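Local coordinates for putative glycyl-glycine endopeptidase lytM (Ruminococcus gnavus, PDB 3NYY), which is probably a metalloendopeptidase of the M23 family, likely to cut peptide bonds in the manner of the glycyl-glycine endopeptidase LytM, at residues 85-90 with 219-224; 160-165 with 170-175. All blocks are in the same frame, centred on the assembly; numbering follows the deposited sequence.

Contact 1 of 2, residues 85-90 with 219-224; sequences RAIWND and LGIYLK. With SO4 (sulfate ion), chain F.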
# COMPACT_ATOMS: atom_id res chain seq x y z
N ARG A 85 8.93 21.30 11.31
CA ARG A 85 9.98 21.55 10.32
C ARG A 85 11.00 20.39 10.22
O ARG A 85 11.52 20.10 9.14
CB ARG A 85 10.70 22.86 10.63
CG ARG A 85 9.85 24.11 10.37
CD ARG A 85 10.69 25.30 10.71
NE ARG A 85 9.97 26.53 10.41
CZ ARG A 85 9.80 27.56 11.23
NH1 ARG A 85 10.31 27.58 12.45
NH2 ARG A 85 9.11 28.62 10.80
N ALA A 86 11.23 19.68 11.32
CA ALA A 86 12.16 18.54 11.30
C ALA A 86 11.64 17.46 10.33
O ALA A 86 12.43 16.81 9.66
CB ALA A 86 12.34 17.96 12.69
N ILE A 87 10.32 17.25 10.25
CA ILE A 87 9.72 16.28 9.34
C ILE A 87 9.71 16.79 7.90
O ILE A 87 10.02 16.04 6.97
CB ILE A 87 8.30 15.90 9.77
CG1 ILE A 87 8.34 15.23 11.13
CG2 ILE A 87 7.55 14.94 8.77
CD1 ILE A 87 6.95 15.16 11.76
N TRP A 88 9.33 18.05 7.73
CA TRP A 88 8.92 18.59 6.41
C TRP A 88 10.01 19.38 5.71
O TRP A 88 10.12 19.28 4.50
CB TRP A 88 7.65 19.46 6.51
CG TRP A 88 6.45 18.64 6.80
CD1 TRP A 88 6.09 18.17 8.01
CD2 TRP A 88 5.50 18.15 5.85
NE1 TRP A 88 4.93 17.39 7.87
CE2 TRP A 88 4.56 17.38 6.56
CE3 TRP A 88 5.36 18.27 4.47
CZ2 TRP A 88 3.50 16.74 5.94
CZ3 TRP A 88 4.24 17.67 3.85
CH2 TRP A 88 3.34 16.90 4.58
N ASN A 89 10.82 20.15 6.44
CA ASN A 89 11.62 21.19 5.79
C ASN A 89 12.95 20.76 5.16
O ASN A 89 13.52 21.51 4.34
CB ASN A 89 11.84 22.37 6.73
CG ASN A 89 10.62 23.25 6.87
OD1 ASN A 89 9.49 22.77 6.79
ND2 ASN A 89 10.84 24.55 7.04
N ASP A 90 13.46 19.60 5.58
CA ASP A 90 14.73 19.09 5.08
C ASP A 90 14.59 18.19 3.86
O ASP A 90 15.62 17.84 3.24
CB ASP A 90 15.55 18.35 6.15
CG ASP A 90 15.96 19.22 7.33
OD1 ASP A 90 15.94 20.48 7.23
OD2 ASP A 90 16.31 18.63 8.37
N LEU A 219 10.65 2.99 4.90
CA LEU A 219 11.08 4.34 5.34
C LEU A 219 10.43 4.65 6.66
O LEU A 219 9.20 4.53 6.81
CB LEU A 219 10.72 5.40 4.31
CG LEU A 219 11.09 6.83 4.80
CD1 LEU A 219 12.68 6.94 4.60
CD2 LEU A 219 10.27 7.89 4.12
N GLY A 220 11.24 5.07 7.62
CA GLY A 220 10.77 5.58 8.88
C GLY A 220 11.32 6.97 9.13
O GLY A 220 12.36 7.34 8.62
N ILE A 221 10.56 7.76 9.87
CA ILE A 221 11.05 9.09 10.35
C ILE A 221 10.82 9.10 11.84
O ILE A 221 9.68 8.86 12.30
CB ILE A 221 10.29 10.24 9.69
CG1 ILE A 221 10.45 10.18 8.18
CG2 ILE A 221 10.82 11.63 10.22
CD1 ILE A 221 9.63 11.19 7.34
N TYR A 222 11.87 9.47 12.56
CA TYR A 222 11.82 9.47 14.02
C TYR A 222 12.25 10.81 14.59
O TYR A 222 13.27 11.40 14.17
CB TYR A 222 12.75 8.39 14.62
CG TYR A 222 12.34 6.97 14.31
CD1 TYR A 222 12.58 6.43 13.05
CD2 TYR A 222 11.68 6.18 15.24
CE1 TYR A 222 12.22 5.13 12.75
CE2 TYR A 222 11.31 4.87 14.94
CZ TYR A 222 11.59 4.36 13.70
OH TYR A 222 11.18 3.04 13.40
N LEU A 223 11.50 11.26 15.59
CA LEU A 223 11.85 12.44 16.38
C LEU A 223 12.04 12.04 17.81
O LEU A 223 11.32 11.22 18.33
CB LEU A 223 10.71 13.46 16.31
CG LEU A 223 10.44 14.10 14.92
CD1 LEU A 223 9.23 15.09 15.05
CD2 LEU A 223 11.65 14.73 14.39
N LYS A 224 13.01 12.66 18.45
CA LYS A 224 13.34 12.35 19.83
C LYS A 224 12.48 13.17 20.79
O LYS A 224 12.32 14.37 20.61
CB LYS A 224 14.83 12.54 20.07
CG LYS A 224 15.34 11.67 21.23
CD LYS A 224 16.86 11.55 21.27
CE LYS A 224 17.30 10.69 22.47
NZ LYS A 224 18.80 10.63 22.55
S SO4 F . 9.50 30.76 13.98
O1 SO4 F . 8.56 29.82 13.36
O2 SO4 F . 10.70 30.04 14.40
O3 SO4 F . 9.83 31.79 13.01
O4 SO4 F . 8.79 31.29 15.15
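Ala86 and Ile87 of helix 77-88 press against Leu223 and Ile221 of strand 216-225. The tightest point is the methyl CB of Ala86, which meets CD2 of Leu223 at 3.7 Å. The other branch of the same leucine, CD1, lies 4.0 Å from CD1 of Ile87, and the two side chains cross at about a right angle. Ile87 carries CG1 anti to its carbonyl carbon (chi1 -63°), and from there CG1 and CD1 both reach that one leucine methyl. A small alanine lets the helix come close to the strand, while the forked leucine serves two helix residues at once. Packing thins toward Ile221, whose CG2 stays 4.5 Å from CG1 of Ile87.

The strand belongs to the antiparallel sheet of the M23 peptidase domain, and the helix to the part matched by the LytM N-terminal family, so a wholly apolar seam joins the two. Strand alternation sends Ile221 and Leu223 to the helix and turns Tyr222 away from it; the tyrosine hydroxyl is hydrogen-bonded to Gly124 O. Val237 of helix 235-240 also packs on Ile221.

Arg85, partly exposed, takes no part in this packing. Its extended chain carries the guanidinium well clear of the strand, where a sulfate, probably from the crystallisation liquor, sits at the edge of the group. Sulfate O1 takes bonds from Arg85 NH2 at 2.9 Å and from Arg85 NH1 at 3.0 Å, both bent, whereas the bond from NH1 to sulfate O2 is longer and straighter (157°). Asp36 forms a salt bridge with NH2, and Trp77 NE1 also binds the sulfate.

Contact 2 of 2, residues 160-165 with 170-175; sequences GWRIGI and GAYFYY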
# COMPACT_ATOMS: atom_id res chain seq x y z
N GLY A 160 16.66 -5.68 8.49
CA GLY A 160 17.76 -6.09 7.57
C GLY A 160 18.90 -5.10 7.55
O GLY A 160 19.30 -4.54 8.58
N TRP A 161 19.45 -4.88 6.35
CA TRP A 161 20.50 -3.87 6.18
C TRP A 161 19.80 -2.51 6.16
O TRP A 161 19.01 -2.19 5.24
CB TRP A 161 21.24 -4.05 4.86
CG TRP A 161 21.96 -5.34 4.78
CD1 TRP A 161 21.69 -6.39 3.91
CD2 TRP A 161 23.00 -5.78 5.64
NE1 TRP A 161 22.56 -7.43 4.17
CE2 TRP A 161 23.37 -7.08 5.22
CE3 TRP A 161 23.72 -5.19 6.72
CZ2 TRP A 161 24.36 -7.81 5.87
CZ3 TRP A 161 24.71 -5.91 7.34
CH2 TRP A 161 25.06 -7.19 6.89
N ARG A 162 20.04 -1.73 7.20
CA ARG A 162 19.47 -0.43 7.33
C ARG A 162 20.54 0.62 7.50
O ARG A 162 21.69 0.35 7.86
CB ARG A 162 18.43 -0.35 8.48
CG ARG A 162 18.89 -0.59 9.92
CD ARG A 162 19.58 0.65 10.48
NE ARG A 162 19.73 0.71 11.93
CZ ARG A 162 20.72 0.15 12.62
NH1 ARG A 162 21.69 -0.56 12.01
NH2 ARG A 162 20.73 0.28 13.94
N ILE A 163 20.14 1.83 7.18
CA ILE A 163 20.99 2.99 7.36
C ILE A 163 20.11 4.11 7.89
O ILE A 163 18.96 4.25 7.47
CB ILE A 163 21.76 3.36 6.04
CG1 ILE A 163 22.84 4.41 6.30
CG2 ILE A 163 20.81 3.73 4.90
CD1 ILE A 163 23.83 4.55 5.13
N GLY A 164 20.68 4.92 8.80
CA GLY A 164 19.97 6.03 9.41
C GLY A 164 20.73 7.33 9.22
O GLY A 164 21.93 7.39 9.45
N ILE A 165 20.02 8.36 8.76
CA ILE A 165 20.57 9.69 8.50
C ILE A 165 19.88 10.67 9.44
O ILE A 165 18.66 10.82 9.44
CB ILE A 165 20.27 10.12 7.05
CG1 ILE A 165 20.82 9.14 6.02
CG2 ILE A 165 20.78 11.56 6.77
CD1 ILE A 165 22.30 8.79 6.15
N GLY A 170 16.88 17.93 12.65
CA GLY A 170 16.90 17.02 13.79
C GLY A 170 16.19 15.69 13.66
O GLY A 170 16.27 14.85 14.56
N ALA A 171 15.49 15.48 12.57
CA ALA A 171 14.84 14.20 12.39
C ALA A 171 15.82 13.11 11.96
O ALA A 171 16.86 13.38 11.37
CB ALA A 171 13.69 14.29 11.37
N TYR A 172 15.47 11.88 12.30
CA TYR A 172 16.24 10.69 11.91
C TYR A 172 15.43 10.00 10.81
O TYR A 172 14.30 9.56 11.04
CB TYR A 172 16.39 9.79 13.12
CG TYR A 172 17.15 8.51 12.87
CD1 TYR A 172 16.48 7.39 12.51
CD2 TYR A 172 18.50 8.40 13.14
CE1 TYR A 172 17.14 6.18 12.30
CE2 TYR A 172 19.16 7.18 12.95
CZ TYR A 172 18.46 6.08 12.55
OH TYR A 172 19.09 4.85 12.37
N PHE A 173 16.03 9.88 9.63
CA PHE A 173 15.43 9.19 8.50
C PHE A 173 16.01 7.79 8.42
O PHE A 173 17.22 7.61 8.34
CB PHE A 173 15.70 9.99 7.21
CG PHE A 173 14.85 11.22 7.11
CD1 PHE A 173 15.09 12.36 7.87
CD2 PHE A 173 13.76 11.21 6.25
CE1 PHE A 173 14.22 13.46 7.78
CE2 PHE A 173 12.93 12.29 6.13
CZ PHE A 173 13.14 13.42 6.90
N TYR A 174 15.12 6.79 8.43
CA TYR A 174 15.47 5.40 8.55
C TYR A 174 15.15 4.66 7.28
O TYR A 174 14.01 4.72 6.85
CB TYR A 174 14.66 4.83 9.73
CG TYR A 174 14.76 3.34 10.00
CD1 TYR A 174 15.95 2.78 10.46
CD2 TYR A 174 13.67 2.50 9.85
CE1 TYR A 174 16.01 1.41 10.73
CE2 TYR A 174 13.74 1.17 10.15
CZ TYR A 174 14.91 0.62 10.60
OH TYR A 174 15.01 -0.74 10.88
N TYR A 175 16.15 3.99 6.70
CA TYR A 175 16.00 3.31 5.40
C TYR A 175 16.37 1.86 5.63
O TYR A 175 17.51 1.55 6.00
CB TYR A 175 16.92 3.92 4.35
CG TYR A 175 16.74 5.40 4.12
CD1 TYR A 175 17.32 6.33 4.99
CD2 TYR A 175 16.09 5.88 2.99
CE1 TYR A 175 17.19 7.71 4.80
CE2 TYR A 175 15.96 7.24 2.77
CZ TYR A 175 16.50 8.17 3.68
OH TYR A 175 16.29 9.54 3.44
O HOH W 1 18.17 2.47 13.52
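Tyr172 sets its phenol against Gly164, the OH 3.3 Å from the glycine CA. The ring swings over the neighbouring strand because chi1 (179°) points CG away from the backbone N, and one of its faces lies over Ile165 N. Glycine suits this position because a CB would run into the hydroxyl. One water accepts a bond from Arg162 NE at 2.8 Å and is also hydrogen-bonded to Tyr172 OH, linking the two side chains. Replacing Tyr172 by alanine removes ring and hydroxyl together, and would probably uncover Gly164 and cost this water one of its partners.

Arg162 has CG between its backbone N and carbonyl carbon (chi1 63°) and a second bend at chi2, which lays CG 3.6 Å from CE1 of Tyr174. NE lies in the plane of that ring, at its edge, and the guanidinium stands nearly perpendicular to it (86°). Arginine suits the place because its alkyl part can run along the CE1 side of the tyrosine while NE still donates to the ordered water.

These strands, 162-166 and 172-178, form an antiparallel beta hairpin in the M23 domain. Ile163 and Ile165 form hydrogen-bonded pairs with Tyr175 and Phe173; Ile165 N to Phe173 O is nearly straight, and Gly164 with Tyr174 is the non-hydrogen-bonded pair between them.

On the face of the isoleucines, Tyr175 touches both: its CB meets Ile163 CG2 at 3.9 Å, and CE1 meets Ile165 CG1 at 4.1 Å. Branched and aromatic groups fill this buried face, shared with Val150 and Leu196, and Met145 N satisfies the Tyr175 hydroxyl.

From the N terminus, the chain runs through a largely helical region to helix 77-88, which supplies the first half of contact 1. It then enters the strands of the M23 domain, where contact 2 closes a very short loop, the turn between strands 162-166 and 172-178. Only at strand 216-225 does contact 1 close, so the hairpin is nested inside its much larger loop. Strands 172-178 and 216-225 are neighbours in one sheet, joined by probable hydrogen bonds from Tyr174 N to Gly220 O and from Tyr222 N to Tyr172 O. Ala86 O also packs on CB of Ala171, just ahead of strand 172-178, so the helix also touches the hairpin's second half near its start.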